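Local coordinates for D-glycero-D-manno-heptose 1-phosphate kinase (Bacteroides thetaiotaomicron, PDB 3K85), which probably transfers a phosphate from ATP to a sugar substrate such as D-glycero-D-manno-heptose 1-phosphate, as a member of the GHMP kinase family, at residues Lys125-Trp130 with Ala336-Lys340; Asp137-Arg142 with Gln161-Phe166. The contacts are given in a common frame with arbitrary orientation. Residue numbers count along the deposited sequence, not the author numbering.

Contact 1: residues Lys125-Trp130 with Ala336-Lys340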
loop_
_atom_site.group_PDB
_atom_site.type_symbol
_atom_site.label_atom_id
_atom_site.label_comp_id
_atom_site.label_asym_id
_atom_site.label_seq_id
_atom_site.Cartn_x
_atom_site.Cartn_y
_atom_site.Cartn_z
ATOM N N LYS A 125 0.662 -4.709 -22.733
ATOM C CA LYS A 125 -0.652 -4.229 -22.360
ATOM C C LYS A 125 -1.527 -3.999 -23.584
ATOM O O LYS A 125 -2.725 -4.312 -23.562
ATOM C CB LYS A 125 -0.539 -2.951 -21.530
ATOM C CG LYS A 125 -0.820 -3.162 -20.047
ATOM C CD LYS A 125 -2.231 -3.724 -19.855
ATOM C CE LYS A 125 -2.642 -3.743 -18.396
ATOM N NZ LYS A 125 -1.598 -4.395 -17.562
ATOM N N ALA A 126 -0.949 -3.468 -24.660
ATOM C CA ALA A 126 -1.752 -3.241 -25.857
ATOM C C ALA A 126 -2.232 -4.591 -26.373
ATOM O O ALA A 126 -3.408 -4.748 -26.681
ATOM C CB ALA A 126 -0.943 -2.524 -26.924
ATOM N N PHE A 127 -1.327 -5.569 -26.450
ATOM C CA PHE A 127 -1.710 -6.904 -26.917
ATOM C C PHE A 127 -2.753 -7.542 -25.997
ATOM O O PHE A 127 -3.743 -8.110 -26.478
ATOM C CB PHE A 127 -0.479 -7.821 -27.048
ATOM C CG PHE A 127 0.265 -7.654 -28.353
ATOM C CD1 PHE A 127 -0.253 -8.174 -29.538
ATOM C CD2 PHE A 127 1.465 -6.947 -28.405
ATOM C CE1 PHE A 127 0.417 -7.990 -30.754
ATOM C CE2 PHE A 127 2.135 -6.757 -29.610
ATOM C CZ PHE A 127 1.608 -7.282 -30.786
ATOM N N ILE A 128 -2.547 -7.438 -24.685
ATOM C CA ILE A 128 -3.502 -8.008 -23.731
ATOM C C ILE A 128 -4.891 -7.403 -23.951
ATOM O O ILE A 128 -5.890 -8.122 -24.041
ATOM C CB ILE A 128 -3.062 -7.739 -22.276
ATOM C CG1 ILE A 128 -1.716 -8.420 -22.012
ATOM C CG2 ILE A 128 -4.147 -8.209 -21.308
ATOM C CD1 ILE A 128 -1.069 -8.047 -20.687
ATOM N N GLU A 129 -4.949 -6.076 -24.034
ATOM C CA GLU A 129 -6.206 -5.364 -24.273
ATOM C C GLU A 129 -6.784 -5.820 -25.619
ATOM O O GLU A 129 -7.966 -6.146 -25.744
ATOM C CB GLU A 129 -5.927 -3.858 -24.317
ATOM C CG GLU A 129 -7.153 -2.982 -24.403
ATOM C CD GLU A 129 -8.084 -3.175 -23.227
ATOM O OE1 GLU A 129 -7.587 -3.243 -22.079
ATOM O OE2 GLU A 129 -9.313 -3.250 -23.453
ATOM N N TRP A 130 -5.916 -5.827 -26.619
ATOM C CA TRP A 130 -6.226 -6.234 -27.988
ATOM C C TRP A 130 -6.823 -7.659 -28.040
ATOM O O TRP A 130 -7.952 -7.857 -28.494
ATOM C CB TRP A 130 -4.907 -6.123 -28.785
ATOM C CG TRP A 130 -4.795 -6.671 -30.199
ATOM C CD1 TRP A 130 -3.623 -7.010 -30.848
ATOM C CD2 TRP A 130 -5.844 -6.895 -31.140
ATOM N NE1 TRP A 130 -3.886 -7.428 -32.125
ATOM C CE2 TRP A 130 -5.240 -7.368 -32.333
ATOM C CE3 TRP A 130 -7.233 -6.745 -31.099
ATOM C CZ2 TRP A 130 -5.986 -7.692 -33.470
ATOM C CZ3 TRP A 130 -7.976 -7.067 -32.232
ATOM C CH2 TRP A 130 -7.349 -7.535 -33.399
ATOM N N ALA A 336 0.678 0.411 -15.784
ATOM C CA ALA A 336 0.321 0.307 -17.189
ATOM C C ALA A 336 -1.145 -0.061 -17.404
ATOM O O ALA A 336 -1.711 -0.867 -16.668
ATOM C CB ALA A 336 1.215 -0.734 -17.856
ATOM N N HIS A 337 -1.766 0.525 -18.422
ATOM C CA HIS A 337 -3.152 0.198 -18.716
ATOM C C HIS A 337 -3.488 0.423 -20.182
ATOM O O HIS A 337 -2.798 1.165 -20.889
ATOM C CB HIS A 337 -4.106 1.011 -17.830
ATOM C CG HIS A 337 -3.978 2.491 -18.002
ATOM N ND1 HIS A 337 -3.022 3.236 -17.346
ATOM C CD2 HIS A 337 -4.668 3.360 -18.777
ATOM C CE1 HIS A 337 -3.131 4.502 -17.710
ATOM N NE2 HIS A 337 -4.121 4.606 -18.577
ATOM N N GLY A 338 -4.548 -0.241 -20.629
ATOM C CA GLY A 338 -4.975 -0.125 -22.002
ATOM C C GLY A 338 -6.449 0.201 -22.085
ATOM O O GLY A 338 -7.191 0.054 -21.112
ATOM N N TRP A 339 -6.874 0.661 -23.250
ATOM C CA TRP A 339 -8.263 1.000 -23.467
ATOM C C TRP A 339 -8.591 0.804 -24.941
ATOM O O TRP A 339 -7.700 0.806 -25.788
ATOM C CB TRP A 339 -8.547 2.441 -22.989
ATOM C CG TRP A 339 -7.875 3.575 -23.731
ATOM C CD1 TRP A 339 -8.423 4.346 -24.720
ATOM C CD2 TRP A 339 -6.562 4.108 -23.497
ATOM N NE1 TRP A 339 -7.537 5.328 -25.110
ATOM C CE2 TRP A 339 -6.390 5.205 -24.377
ATOM C CE3 TRP A 339 -5.521 3.767 -22.632
ATOM C CZ2 TRP A 339 -5.217 5.961 -24.412
ATOM C CZ3 TRP A 339 -4.353 4.519 -22.666
ATOM C CH2 TRP A 339 -4.210 5.604 -23.549
ATOM N N LYS A 340 -9.865 0.584 -25.238
ATOM C CA LYS A 340 -10.284 0.378 -26.612
ATOM C C LYS A 340 -11.067 1.576 -27.112
ATOM O O LYS A 340 -11.830 2.194 -26.369
ATOM C CB LYS A 340 -11.150 -0.877 -26.735
ATOM C CG LYS A 340 -10.387 -2.192 -26.625
ATOM C CD LYS A 340 -11.242 -3.369 -27.129
ATOM C CE LYS A 340 -10.402 -4.622 -27.388
ATOM N NZ LYS A 340 -11.170 -5.700 -28.098
#
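This is a helix-on-sheet contact near the protein surface, where the C-terminal half of helix 115-131 lies against the last strand, 337-340. The short axes approach to 7.5 Å at -41°, and the two segments bury 345 Å² between them. G338 marks the closest backbone passage, its CA 5.8 Å from CA of E129. An ideal CB there would point at the helix and lie only 3.2 Å from E129 CB, so the missing side chain accounts for the tight fit. In this GHMP kinase the strand pairs antiparallel with strand 4-15, through backbone hydrogen bonds of H337 with K7 and of W339 with R5, and so brings the C-terminal end of the chain into the N-terminal sheet. No hydrogen bond joins the segments; K125 and K340 pack through their methylenes, and the E129 carboxylate also touches K340, OE2 of E129 lying 3.5 Å from CG of K340. K125 CG lies 3.9 Å from A336 CB. K340 extends sideways from the strand past the C-terminal end of segment 125-130, its CE 3.3 Å from E129 O.

Contact 2: residues Asp137-Arg142 with Gln161-Phe166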
loop_
_atom_site.group_PDB
_atom_site.type_symbol
_atom_site.label_atom_id
_atom_site.label_comp_id
_atom_site.label_asym_id
_atom_site.label_seq_id
_atom_site.Cartn_x
_atom_site.Cartn_y
_atom_site.Cartn_z
ATOM N N ASP A 137 -1.190 -8.357 -13.409
ATOM C CA ASP A 137 0.054 -7.711 -13.016
ATOM C C ASP A 137 1.225 -8.672 -12.915
ATOM O O ASP A 137 2.180 -8.567 -13.687
ATOM C CB ASP A 137 -0.102 -6.984 -11.683
ATOM C CG ASP A 137 -1.108 -5.863 -11.745
ATOM O OD1 ASP A 137 -1.220 -5.211 -12.805
ATOM O OD2 ASP A 137 -1.780 -5.624 -10.718
ATOM N N TYR A 138 1.169 -9.603 -11.968
ATOM C CA TYR A 138 2.269 -10.541 -11.802
ATOM C C TYR A 138 2.683 -11.243 -13.085
ATOM O O TYR A 138 3.859 -11.277 -13.406
ATOM C CB TYR A 138 1.947 -11.559 -10.699
ATOM C CG TYR A 138 2.242 -11.016 -9.314
ATOM C CD1 TYR A 138 3.552 -10.935 -8.845
ATOM C CD2 TYR A 138 1.212 -10.549 -8.488
ATOM C CE1 TYR A 138 3.840 -10.398 -7.571
ATOM C CE2 TYR A 138 1.482 -10.013 -7.213
ATOM C CZ TYR A 138 2.795 -9.944 -6.760
ATOM O OH TYR A 138 3.057 -9.461 -5.494
ATOM N N GLU A 139 1.724 -11.785 -13.826
ATOM C CA GLU A 139 2.024 -12.478 -15.079
ATOM C C GLU A 139 2.668 -11.565 -16.130
ATOM O O GLU A 139 3.580 -11.979 -16.837
ATOM C CB GLU A 139 0.756 -13.083 -15.675
ATOM C CG GLU A 139 0.078 -14.146 -14.823
ATOM C CD GLU A 139 -0.591 -13.575 -13.575
ATOM O OE1 GLU A 139 -0.874 -12.353 -13.545
ATOM O OE2 GLU A 139 -0.851 -14.360 -12.631
ATOM N N THR A 140 2.183 -10.327 -16.226
ATOM C CA THR A 140 2.700 -9.364 -17.193
ATOM C C THR A 140 4.147 -8.979 -16.910
ATOM O O THR A 140 4.975 -8.912 -17.821
ATOM C CB THR A 140 1.823 -8.102 -17.213
ATOM O OG1 THR A 140 0.544 -8.443 -17.752
ATOM C CG2 THR A 140 2.443 -7.006 -18.056
ATOM N N SER A 141 4.454 -8.730 -15.648
ATOM C CA SER A 141 5.807 -8.366 -15.277
ATOM C C SER A 141 6.760 -9.502 -15.612
ATOM O O SER A 141 7.784 -9.303 -16.257
ATOM C CB SER A 141 5.878 -8.072 -13.783
ATOM O OG SER A 141 4.874 -7.145 -13.420
ATOM N N ARG A 142 6.414 -10.698 -15.162
ATOM C CA ARG A 142 7.229 -11.885 -15.389
ATOM C C ARG A 142 7.410 -12.157 -16.888
ATOM O O ARG A 142 8.517 -12.446 -17.351
ATOM C CB ARG A 142 6.564 -13.063 -14.662
ATOM C CG ARG A 142 6.837 -14.464 -15.184
ATOM C CD ARG A 142 5.736 -15.387 -14.642
ATOM N NE ARG A 142 5.770 -16.750 -15.170
ATOM C CZ ARG A 142 4.860 -17.680 -14.878
ATOM N NH1 ARG A 142 3.847 -17.386 -14.065
ATOM N NH2 ARG A 142 4.961 -18.905 -15.388
ATOM N N GLN A 161 10.487 -4.050 -14.744
ATOM C CA GLN A 161 9.283 -4.665 -15.291
ATOM C C GLN A 161 8.097 -4.552 -14.330
ATOM O O GLN A 161 6.979 -4.218 -14.733
ATOM C CB GLN A 161 9.521 -6.145 -15.624
ATOM C CG GLN A 161 10.396 -6.395 -16.852
ATOM C CD GLN A 161 11.886 -6.300 -16.561
ATOM O OE1 GLN A 161 12.307 -5.829 -15.508
ATOM N NE2 GLN A 161 12.694 -6.755 -17.514
ATOM N N TYR A 162 8.350 -4.819 -13.055
ATOM C CA TYR A 162 7.291 -4.784 -12.055
ATOM C C TYR A 162 6.770 -3.381 -11.775
ATOM O O TYR A 162 5.562 -3.192 -11.580
ATOM C CB TYR A 162 7.781 -5.448 -10.762
ATOM C CG TYR A 162 7.860 -6.955 -10.859
ATOM C CD1 TYR A 162 6.768 -7.748 -10.511
ATOM C CD2 TYR A 162 8.993 -7.583 -11.375
ATOM C CE1 TYR A 162 6.795 -9.132 -10.681
ATOM C CE2 TYR A 162 9.028 -8.978 -11.554
ATOM C CZ TYR A 162 7.925 -9.739 -11.209
ATOM O OH TYR A 162 7.915 -11.102 -11.440
ATOM N N ALA A 163 7.667 -2.397 -11.750
ATOM C CA ALA A 163 7.246 -1.027 -11.495
ATOM C C ALA A 163 6.279 -0.591 -12.600
ATOM O O ALA A 163 5.192 -0.075 -12.333
ATOM C CB ALA A 163 8.451 -0.105 -11.446
ATOM N N ALA A 164 6.656 -0.840 -13.846
ATOM C CA ALA A 164 5.822 -0.443 -14.968
ATOM C C ALA A 164 4.419 -1.035 -14.934
ATOM O O ALA A 164 3.438 -0.327 -15.179
ATOM C CB ALA A 164 6.509 -0.808 -16.282
ATOM N N ALA A 165 4.318 -2.327 -14.633
ATOM C CA ALA A 165 3.021 -2.996 -14.606
ATOM C C ALA A 165 2.167 -2.712 -13.370
ATOM O O ALA A 165 0.934 -2.681 -13.458
ATOM C CB ALA A 165 3.213 -4.520 -14.772
ATOM N N PHE A 166 2.819 -2.511 -12.226
ATOM C CA PHE A 166 2.108 -2.258 -10.973
ATOM C C PHE A 166 1.755 -0.801 -10.699
ATOM O O PHE A 166 0.615 -0.516 -10.336
ATOM C CB PHE A 166 2.897 -2.849 -9.802
ATOM C CG PHE A 166 2.781 -4.347 -9.705
ATOM C CD1 PHE A 166 1.855 -4.938 -8.837
ATOM C CD2 PHE A 166 3.571 -5.174 -10.509
ATOM C CE1 PHE A 166 1.722 -6.332 -8.770
ATOM C CE2 PHE A 166 3.448 -6.563 -10.451
ATOM C CZ PHE A 166 2.519 -7.147 -9.577
#
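The two helical segments run roughly antiparallel, their N-to-C directions 141° apart and their axes 8.5 Å apart at closest approach. CA of S141 comes within 5.0 Å of CA of Y162, and CA of D137 within 5.8 Å of CA of A165, so residues one turn apart on each helix face each other. Small residues permit this: S141 is a knob in the hole formed by Q161, Y162, A165 and F166. Its CB stands 3.4 Å from the Y162 ring centroid, 15° off the normal, a CH-pi contact, while S141 OG donates to D137 O (3.1 Å) one turn back and also lies 3.4 Å from A165 CB. This single knob-into-hole contact joins helices 137-151 and 159-166 in the region assigned to the GHMP kinase N-terminal domain. Around the knob the interface is aromatic. D137 CB sits over the F166 ring, 3.6 Å from its centroid and 23° off the normal. F166 in turn directs its edge at the face of Y138 in a T-shaped pair, centroids 5.0 Å apart and planes at 75°. Strand 179-185 borders these rings, V182 N being hydrogen-bonded to Y138 OH. The same end of the contact meets the dimer partner: D137 OD2 forms a salt bridge with K188 of the second subunit, whose K248 makes a cation-pi contact with Y138.

Contact 1 is a surface contact, its centre 18 Å from that of the chain and only one of its eight touching residues buried; contact 2 lies at 10 Å, with five of nine buried. Their chemistry follows: in the first, K125 and E129 of the helix meet the backbone and small residues of the strand segment, and K340 of the strand reaches across to the helix, whereas aromatic rings and small side chains interlock in the second. Neither has a hydrogen bond between its own segments. The two contacts share no helix or strand, yet they touch, since A336 N probably hydrogen-bonds to A164 O (2.9 Å) and I128 CD1 packs 3.4 Å from T140 OG1. Contact 2 alone extends to the second subunit.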